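Local structure of TRAP-type transporter, periplasmic component (Cupriavidus necator, 4P8B) at residues Trp52-Val56 with Val264-Ala268; Glu156-Arg162 with Gly230-Thr235; Arg162-Lys166 with Thr302-Glu308. The protein binds (S)-2-acetolactate and probably delivers it, as the periplasmic solute-binding component of a TRAP transporter, to the membrane part of the system. Residues are numbered along the deposited sequence.

Contact 1 (Trp52-Val56 with Val264-Ala268)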
loop_
_atom_site.group_PDB
_atom_site.type_symbol
_atom_site.label_atom_id
_atom_site.label_comp_id
_atom_site.label_asym_id
_atom_site.label_seq_id
_atom_site.Cartn_x
_atom_site.Cartn_y
_atom_site.Cartn_z
ATOM N N TRP A 52 15.157 3.368 -7.892
ATOM C CA TRP A 52 15.744 4.295 -6.939
ATOM C C TRP A 52 17.202 3.921 -6.704
ATOM O O TRP A 52 18.096 4.774 -6.770
ATOM C CB TRP A 52 14.965 4.234 -5.629
ATOM C CG TRP A 52 15.370 5.262 -4.611
ATOM C CD1 TRP A 52 16.059 6.428 -4.820
ATOM C CD2 TRP A 52 15.099 5.200 -3.214
ATOM N NE1 TRP A 52 16.220 7.096 -3.623
ATOM C CE2 TRP A 52 15.642 6.359 -2.622
ATOM C CE3 TRP A 52 14.438 4.275 -2.398
ATOM C CZ2 TRP A 52 15.538 6.617 -1.260
ATOM C CZ3 TRP A 52 14.334 4.535 -1.050
ATOM C CH2 TRP A 52 14.869 5.704 -0.491
ATOM N N ALA A 53 17.447 2.650 -6.420
ATOM C CA ALA A 53 18.803 2.192 -6.132
ATOM C C ALA A 53 19.728 2.438 -7.313
ATOM O O ALA A 53 20.855 2.925 -7.127
ATOM C CB ALA A 53 18.768 0.720 -5.768
ATOM N N ASP A 54 19.267 2.132 -8.522
ATOM C CA ASP A 54 20.082 2.296 -9.728
ATOM C C ASP A 54 20.384 3.771 -9.954
ATOM O O ASP A 54 21.517 4.138 -10.288
ATOM C CB ASP A 54 19.404 1.711 -10.977
ATOM C CG ASP A 54 19.258 0.197 -10.935
ATOM O OD1 ASP A 54 19.873 -0.447 -10.064
ATOM O OD2 ASP A 54 18.533 -0.352 -11.795
ATOM N N LEU A 55 19.403 4.646 -9.761
ATOM C CA LEU A 55 19.646 6.061 -10.010
ATOM C C LEU A 55 20.617 6.636 -8.988
ATOM O O LEU A 55 21.457 7.472 -9.325
ATOM C CB LEU A 55 18.342 6.848 -9.968
ATOM C CG LEU A 55 17.367 6.640 -11.126
ATOM C CD1 LEU A 55 16.094 7.458 -10.890
ATOM C CD2 LEU A 55 17.981 7.014 -12.472
ATOM N N VAL A 56 20.508 6.213 -7.736
ATOM C CA VAL A 56 21.407 6.706 -6.698
ATOM C C VAL A 56 22.839 6.308 -6.991
ATOM O O VAL A 56 23.759 7.132 -6.888
ATOM C CB VAL A 56 21.015 6.190 -5.309
ATOM C CG1 VAL A 56 22.146 6.429 -4.320
ATOM C CG2 VAL A 56 19.710 6.848 -4.848
ATOM N N VAL A 264 19.953 11.669 -3.557
ATOM C CA VAL A 264 19.126 10.547 -3.133
ATOM C C VAL A 264 17.639 10.923 -3.123
ATOM O O VAL A 264 16.791 10.120 -3.543
ATOM C CB VAL A 264 19.582 10.006 -1.763
ATOM C CG1 VAL A 264 18.615 8.920 -1.271
ATOM C CG2 VAL A 264 20.986 9.422 -1.876
ATOM N N LYS A 265 17.333 12.132 -2.664
ATOM C CA LYS A 265 15.974 12.647 -2.659
ATOM C C LYS A 265 15.449 12.778 -4.074
ATOM O O LYS A 265 14.364 12.298 -4.367
ATOM C CB LYS A 265 15.905 13.993 -1.940
ATOM C CG LYS A 265 14.510 14.605 -1.930
ATOM C CD LYS A 265 14.430 15.747 -0.930
ATOM C CE LYS A 265 13.003 16.253 -0.780
ATOM N NZ LYS A 265 12.847 17.160 0.395
ATOM N N GLN A 266 16.194 13.406 -4.978
ATOM C CA GLN A 266 15.687 13.550 -6.344
ATOM C C GLN A 266 15.532 12.183 -7.024
ATOM O O GLN A 266 14.622 11.968 -7.833
ATOM C CB GLN A 266 16.585 14.468 -7.179
ATOM C CG GLN A 266 16.043 14.733 -8.570
ATOM C CD GLN A 266 14.702 15.455 -8.541
ATOM O OE1 GLN A 266 14.553 16.468 -7.865
ATOM N NE2 GLN A 266 13.722 14.931 -9.274
ATOM N N ALA A 267 16.417 11.253 -6.700
ATOM C CA ALA A 267 16.318 9.912 -7.250
ATOM C C ALA A 267 15.035 9.225 -6.764
ATOM O O ALA A 267 14.370 8.533 -7.542
ATOM C CB ALA A 267 17.540 9.092 -6.888
ATOM N N ALA A 268 14.681 9.437 -5.496
ATOM C CA ALA A 268 13.421 8.917 -4.961
ATOM C C ALA A 268 12.210 9.549 -5.668
ATOM O O ALA A 268 11.246 8.867 -5.994
ATOM C CB ALA A 268 13.341 9.157 -3.473
#
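W52 lays the five-membered ring of its indole over the methyl group of A268, with A268 CB 3.9 Å from the ring centroid and 27° off its normal, a CH-pi contact. The two residues belong to helices 44-59 and 258-279, which pack against each other in the lobe of this periplasmic binding protein fold built on the five-stranded mixed sheet. The short segments run closer to antiparallel than to parallel, at 141° between their N-to-C directions, and their axes approach to 8.8 Å. That spacing suits the small residues on the second helix: A267 points its methyl at the first helix, where A267 CB meets V56 CG2 at 3.7 Å, L55 CB at 3.9 Å and W52 CD1 at 3.7 Å. At the other end V56 CG1 lies 4.0 Å from V264 CG2; the indole reaches across to V264 as well, W52 CZ2 to V264 CG1 3.8 Å. Almost everything that touches here is buried. W52 continues inward to the sheet, meeting F246 edge-to-face and M35 of strand 33-36, and A268 rests on L147 and A148 of strand 144-154, so the helix pair covers the sheet together. The contact lies away from the acetolactate site. The indole also brings a polar group to the apolar seam. V264 O already accepts the helical bond from A268 N at 3.0 Å, and it takes a second hydrogen bond near the plane of the indole, from W52 NE1 at 3.1 Å with an N-H...O angle of 154°.

Contact 2 (Glu156-Arg162 with Gly230-Thr235); sequences EVSNSKR and GQKFVT
S158 OG donates to Q231 OE1 at 2.7 Å; S158 chi1 is p, Q231 chi1 and chi2 m. Strands 156-159 and 233-235 are antiparallel (160°, axes 4.7 Å apart). V157 and T235 are a hydrogen-bonded pair, T235 N to V157 O 2.9 Å and V157 N to T235 O a weak 3.4 Å. S158 and V234 form the non-hydrogen-bonded pair, CA-CA 4.2 Å. N159 pairs with F233, N159 N to F233 O 3.0 Å and F233 N to N159 O 3.1 Å; K232 N (phi/psi -109/-5) reaches N159 O at 3.3 Å, making a classic bulge. Q231 (-90/84) centres an inverse gamma turn, after G230 (85/0). N159, chi1 p, makes an Asx turn through S160 (-99/-7) and K161 (-100/-50): N159 OD1 accepts from K161 N (2.8 Å) and R162 N (2.9 Å), while N159 ND2 donates to R162 O (2.9 Å). A water joins N159 ND2 (2.9 Å) to V157 O (3.0 Å). The F233 ring, chi1 m, packs against this turn, R162 C over one face, 3.6 Å from F233 CD1. S158 CB and V234 CG2, 3.8 Å apart, share the sheet face covered by F221; V157, N159, F233 and T235 lie on the other. These are the central strands of a four-stranded mixed sheet in the second lobe of a periplasmic binding protein, adjoining acetolactate-binding R155 and N216.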
loop_
_atom_site.group_PDB
_atom_site.type_symbol
_atom_site.label_atom_id
_atom_site.label_comp_id
_atom_site.label_asym_id
_atom_site.label_seq_id
_atom_site.Cartn_x
_atom_site.Cartn_y
_atom_site.Cartn_z
ATOM N N GLU A 156 -8.511 -4.372 -4.224
ATOM C CA GLU A 156 -9.736 -5.037 -4.655
ATOM C C GLU A 156 -9.854 -6.390 -3.956
ATOM O O GLU A 156 -8.858 -7.114 -3.821
ATOM C CB GLU A 156 -9.753 -5.172 -6.180
ATOM C CG GLU A 156 -9.348 -3.901 -6.943
ATOM C CD GLU A 156 -10.198 -2.679 -6.642
ATOM O OE1 GLU A 156 -11.109 -2.729 -5.804
ATOM O OE2 GLU A 156 -9.921 -1.621 -7.267
ATOM N N VAL A 157 -11.045 -6.721 -3.500
ATOM C CA VAL A 157 -11.278 -7.957 -2.753
ATOM C C VAL A 157 -11.501 -9.157 -3.673
ATOM O O VAL A 157 -12.268 -9.086 -4.641
ATOM C CB VAL A 157 -12.436 -7.768 -1.727
ATOM C CG1 VAL A 157 -13.781 -7.427 -2.417
ATOM C CG2 VAL A 157 -12.600 -8.993 -0.848
ATOM N N SER A 158 -10.785 -10.240 -3.400
ATOM C CA SER A 158 -10.929 -11.476 -4.147
ATOM C C SER A 158 -11.258 -12.606 -3.204
ATOM O O SER A 158 -10.981 -12.555 -2.015
ATOM C CB SER A 158 -9.663 -11.820 -4.920
ATOM O OG SER A 158 -8.589 -12.215 -4.062
ATOM N N ASN A 159 -11.838 -13.660 -3.761
ATOM C CA ASN A 159 -12.065 -14.882 -3.009
ATOM C C ASN A 159 -12.313 -16.060 -3.947
ATOM O O ASN A 159 -12.414 -15.862 -5.167
ATOM C CB ASN A 159 -13.222 -14.716 -2.013
ATOM C CG ASN A 159 -14.584 -14.803 -2.654
ATOM O OD1 ASN A 159 -15.269 -15.818 -2.538
ATOM N ND2 ASN A 159 -15.014 -13.720 -3.297
ATOM N N SER A 160 -12.369 -17.259 -3.378
ATOM C CA SER A 160 -12.526 -18.476 -4.168
ATOM C C SER A 160 -13.970 -18.996 -4.228
ATOM O O SER A 160 -14.252 -19.953 -4.967
ATOM C CB SER A 160 -11.664 -19.585 -3.597
ATOM O OG SER A 160 -12.181 -19.985 -2.344
ATOM N N LYS A 161 -14.872 -18.390 -3.453
ATOM C CA LYS A 161 -16.203 -18.967 -3.252
ATOM C C LYS A 161 -17.318 -18.370 -4.068
ATOM O O LYS A 161 -18.114 -19.120 -4.632
ATOM C CB LYS A 161 -16.597 -18.893 -1.776
ATOM C CG LYS A 161 -15.770 -19.840 -0.908
ATOM C CD LYS A 161 -16.363 -19.991 0.475
ATOM C CE LYS A 161 -15.679 -21.110 1.252
ATOM N NZ LYS A 161 -16.206 -21.201 2.643
ATOM N N ARG A 162 -17.446 -17.053 -4.075
ATOM C CA ARG A 162 -18.627 -16.443 -4.685
ATOM C C ARG A 162 -18.415 -14.988 -5.013
ATOM O O ARG A 162 -17.534 -14.315 -4.489
ATOM C CB ARG A 162 -19.841 -16.573 -3.747
ATOM C CG ARG A 162 -19.642 -15.899 -2.393
ATOM C CD ARG A 162 -20.883 -16.055 -1.509
ATOM N NE ARG A 162 -20.696 -15.555 -0.148
ATOM C CZ ARG A 162 -20.121 -16.229 0.849
ATOM N NH1 ARG A 162 -19.643 -17.457 0.660
ATOM N NH2 ARG A 162 -20.012 -15.667 2.047
ATOM N N GLY A 230 -6.555 -19.825 -6.069
ATOM C CA GLY A 230 -7.974 -19.817 -5.779
ATOM C C GLY A 230 -8.709 -18.519 -5.955
ATOM O O GLY A 230 -9.918 -18.501 -5.753
ATOM N N GLN A 231 -8.038 -17.455 -6.352
ATOM C CA GLN A 231 -8.674 -16.146 -6.341
ATOM C C GLN A 231 -9.352 -15.917 -7.685
ATOM O O GLN A 231 -8.815 -15.241 -8.565
ATOM C CB GLN A 231 -7.661 -15.068 -6.002
ATOM C CG GLN A 231 -6.970 -15.320 -4.672
ATOM C CD GLN A 231 -7.943 -15.612 -3.562
ATOM O OE1 GLN A 231 -8.742 -14.751 -3.204
ATOM N NE2 GLN A 231 -7.901 -16.805 -3.014
ATOM N N LYS A 232 -10.569 -16.437 -7.794
ATOM C CA LYS A 232 -11.277 -16.492 -9.077
ATOM C C LYS A 232 -12.458 -15.545 -9.175
ATOM O O LYS A 232 -13.069 -15.444 -10.238
ATOM C CB LYS A 232 -11.661 -17.940 -9.385
ATOM C CG LYS A 232 -10.381 -18.772 -9.649
ATOM C CD LYS A 232 -10.611 -20.259 -9.720
ATOM C CE LYS A 232 -9.293 -21.009 -9.826
ATOM N NZ LYS A 232 -8.427 -20.469 -10.919
ATOM N N PHE A 233 -12.763 -14.875 -8.068
ATOM C CA PHE A 233 -13.773 -13.811 -8.014
ATOM C C PHE A 233 -13.068 -12.571 -7.506
ATOM O O PHE A 233 -12.306 -12.646 -6.533
ATOM C CB PHE A 233 -14.869 -14.181 -7.030
ATOM C CG PHE A 233 -15.672 -15.376 -7.438
ATOM C CD1 PHE A 233 -16.802 -15.244 -8.224
ATOM C CD2 PHE A 233 -15.288 -16.655 -7.042
ATOM C CE1 PHE A 233 -17.546 -16.353 -8.593
ATOM C CE2 PHE A 233 -16.019 -17.768 -7.425
ATOM C CZ PHE A 233 -17.166 -17.611 -8.190
ATOM N N VAL A 234 -13.283 -11.436 -8.167
ATOM C CA VAL A 234 -12.777 -10.147 -7.725
ATOM C C VAL A 234 -13.886 -9.115 -7.831
ATOM O O VAL A 234 -14.614 -9.102 -8.809
ATOM C CB VAL A 234 -11.619 -9.671 -8.639
ATOM C CG1 VAL A 234 -11.267 -8.206 -8.371
ATOM C CG2 VAL A 234 -10.406 -10.548 -8.477
ATOM N N THR A 235 -13.990 -8.238 -6.830
ATOM C CA THR A 235 -14.860 -7.061 -6.929
ATOM C C THR A 235 -14.024 -5.814 -6.814
ATOM O O THR A 235 -13.271 -5.651 -5.864
ATOM C CB THR A 235 -15.931 -7.085 -5.857
ATOM O OG1 THR A 235 -16.759 -8.209 -6.105
ATOM C CG2 THR A 235 -16.810 -5.812 -5.897
HETATM O O HOH W 1 -14.379 -11.126 -4.347
#

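Contact 3 (Arg162-Lys166 with Thr302-Glu308)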
loop_
_atom_site.group_PDB
_atom_site.type_symbol
_atom_site.label_atom_id
_atom_site.label_comp_id
_atom_site.label_asym_id
_atom_site.label_seq_id
_atom_site.Cartn_x
_atom_site.Cartn_y
_atom_site.Cartn_z
ATOM N N ARG A 162 -17.446 -17.053 -4.075
ATOM C CA ARG A 162 -18.627 -16.443 -4.685
ATOM C C ARG A 162 -18.415 -14.988 -5.013
ATOM O O ARG A 162 -17.534 -14.315 -4.489
ATOM C CB ARG A 162 -19.841 -16.573 -3.747
ATOM C CG ARG A 162 -19.642 -15.899 -2.393
ATOM C CD ARG A 162 -20.883 -16.055 -1.509
ATOM N NE ARG A 162 -20.696 -15.555 -0.148
ATOM C CZ ARG A 162 -20.121 -16.229 0.849
ATOM N NH1 ARG A 162 -19.643 -17.457 0.660
ATOM N NH2 ARG A 162 -20.012 -15.667 2.047
ATOM N N GLU A 163 -19.273 -14.486 -5.882
ATOM C CA GLU A 163 -19.267 -13.078 -6.233
ATOM C C GLU A 163 -19.660 -12.199 -5.048
ATOM O O GLU A 163 -20.589 -12.532 -4.313
ATOM C CB GLU A 163 -20.243 -12.873 -7.381
ATOM C CG GLU A 163 -20.335 -11.446 -7.824
ATOM C CD GLU A 163 -21.263 -11.248 -9.003
ATOM O OE1 GLU A 163 -22.301 -11.950 -9.093
ATOM O OE2 GLU A 163 -20.964 -10.395 -9.864
ATOM N N ILE A 164 -18.947 -11.093 -4.864
ATOM C CA ILE A 164 -19.276 -10.106 -3.838
ATOM C C ILE A 164 -19.894 -8.862 -4.481
ATOM O O ILE A 164 -19.250 -8.140 -5.258
ATOM C CB ILE A 164 -18.026 -9.703 -3.037
ATOM C CG1 ILE A 164 -17.435 -10.910 -2.322
ATOM C CG2 ILE A 164 -18.351 -8.579 -2.066
ATOM C CD1 ILE A 164 -16.178 -10.576 -1.508
ATOM N N ARG A 165 -21.178 -8.638 -4.213
ATOM C CA ARG A 165 -21.851 -7.438 -4.691
ATOM C C ARG A 165 -22.380 -6.568 -3.558
ATOM O O ARG A 165 -22.725 -5.415 -3.784
ATOM C CB ARG A 165 -23.025 -7.814 -5.598
ATOM C CG ARG A 165 -22.675 -8.603 -6.862
ATOM C CD ARG A 165 -23.812 -8.513 -7.920
ATOM N NE ARG A 165 -23.815 -7.161 -8.481
ATOM C CZ ARG A 165 -23.129 -6.792 -9.565
ATOM N NH1 ARG A 165 -22.452 -7.686 -10.281
ATOM N NH2 ARG A 165 -23.132 -5.521 -9.956
ATOM N N LYS A 166 -22.495 -7.117 -2.353
ATOM C CA LYS A 166 -23.121 -6.397 -1.245
ATOM C C LYS A 166 -22.558 -6.944 0.057
ATOM O O LYS A 166 -21.992 -8.044 0.084
ATOM C CB LYS A 166 -24.651 -6.564 -1.283
ATOM C CG LYS A 166 -25.119 -8.019 -1.189
ATOM C CD LYS A 166 -26.631 -8.129 -1.354
ATOM C CE LYS A 166 -27.109 -9.562 -1.268
ATOM N NZ LYS A 166 -26.607 -10.401 -2.377
ATOM N N THR A 302 -16.220 -8.366 -10.933
ATOM C CA THR A 302 -17.484 -7.694 -10.680
ATOM C C THR A 302 -17.244 -6.212 -10.435
ATOM O O THR A 302 -16.392 -5.844 -9.635
ATOM C CB THR A 302 -18.128 -8.313 -9.432
ATOM O OG1 THR A 302 -18.470 -9.679 -9.716
ATOM C CG2 THR A 302 -19.359 -7.545 -8.998
ATOM N N HIS A 303 -17.996 -5.385 -11.141
ATOM C CA HIS A 303 -17.997 -3.936 -10.952
ATOM C C HIS A 303 -19.331 -3.544 -10.327
ATOM O O HIS A 303 -20.395 -3.887 -10.837
ATOM C CB HIS A 303 -17.773 -3.253 -12.308
ATOM C CG HIS A 303 -16.522 -3.716 -13.001
ATOM N ND1 HIS A 303 -15.280 -3.197 -12.715
ATOM C CD2 HIS A 303 -16.322 -4.672 -13.943
ATOM C CE1 HIS A 303 -14.366 -3.807 -13.449
ATOM N NE2 HIS A 303 -14.976 -4.695 -14.216
ATOM N N LEU A 304 -19.270 -2.847 -9.194
ATOM C CA LEU A 304 -20.468 -2.458 -8.448
ATOM C C LEU A 304 -21.235 -1.311 -9.102
ATOM O O LEU A 304 -20.641 -0.414 -9.708
ATOM C CB LEU A 304 -20.086 -1.993 -7.025
ATOM C CG LEU A 304 -19.306 -3.015 -6.193
ATOM C CD1 LEU A 304 -19.029 -2.453 -4.818
ATOM C CD2 LEU A 304 -20.096 -4.291 -6.085
ATOM N N THR A 305 -22.549 -1.336 -8.959
ATOM C CA THR A 305 -23.335 -0.161 -9.297
ATOM C C THR A 305 -23.046 0.951 -8.292
ATOM O O THR A 305 -22.573 0.694 -7.186
ATOM C CB THR A 305 -24.819 -0.472 -9.267
ATOM O OG1 THR A 305 -25.220 -0.825 -7.939
ATOM C CG2 THR A 305 -25.168 -1.628 -10.213
ATOM N N PRO A 306 -23.356 2.198 -8.661
ATOM C CA PRO A 306 -23.211 3.253 -7.656
ATOM C C PRO A 306 -24.016 2.956 -6.386
ATOM O O PRO A 306 -23.534 3.214 -5.299
ATOM C CB PRO A 306 -23.717 4.503 -8.385
ATOM C CG PRO A 306 -23.429 4.223 -9.818
ATOM C CD PRO A 306 -23.671 2.741 -9.995
ATOM N N ALA A 307 -25.200 2.380 -6.499
ATOM C CA ALA A 307 -25.972 2.042 -5.302
ATOM C C ALA A 307 -25.286 0.967 -4.442
ATOM O O ALA A 307 -25.248 1.068 -3.216
ATOM C CB ALA A 307 -27.377 1.623 -5.679
ATOM N N GLU A 308 -24.756 -0.070 -5.082
ATOM C CA GLU A 308 -24.036 -1.116 -4.356
ATOM C C GLU A 308 -22.817 -0.527 -3.632
ATOM O O GLU A 308 -22.523 -0.888 -2.485
ATOM C CB GLU A 308 -23.629 -2.256 -5.302
ATOM C CG GLU A 308 -24.783 -3.154 -5.673
ATOM C CD GLU A 308 -24.462 -4.093 -6.819
ATOM O OE1 GLU A 308 -23.560 -3.777 -7.619
ATOM O OE2 GLU A 308 -25.161 -5.109 -6.930
HETATM O O HOH W 2 -23.644 -3.346 -2.149
#
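R165, with by far the most surface covered here, spreads its guanidinium between two acidic residues in a salt-bridge network that ties the loop after strand 156-159 to a capping box at the start of helix 306-315. Towards the helix, R165 NE bonds E308 OE2 and R165 NH2 bonds E308 OE1, both at 2.9 Å; on the loop, R165 NH1 meets E163 OE2 at 3.1 Å. T302, next in buried area, puts its methyl over one guanidinium face, T302 CG2 lying 3.4 Å from R165 NH1, and its hydroxyl donates to E163 OE2 (OG1 to OE2 2.6 Å). E308 has a double role, because E308 OE1 also accepts from T305 N at 3.0 Å, and E308 N in turn donates to T305 OG1 at 3.0 Å, T305 being the N-cap. Away from the charges, L304 CD2 packs 3.7 Å from R165 O. The backbones are linked as well: one water donates to R165 O at 2.8 Å and to E308 O at 2.7 Å.

Overall arrangement
Contact 1 sits on the far side of the chain's centre from contacts 2 and 3, their centres about 37 and 41 Å from its own. It is buried and joins two helices by apolar packing with one hydrogen bond. Contacts 2 and 3 are partly buried, about 12 Å apart between centres, and hold neighbouring parts of one four-stranded sheet and its loop: T302, on strand 300-302, lies beside strand 233-235, V234 O 2.8 Å from T302 N, and T235 OG1 is 2.6 Å from I164 O. They share R162, in the loop after strand 156-159, which touches F233 in contact 2 but not 302-308 in contact 3. Backbone pairing dominates contact 2, charged side chains contact 3.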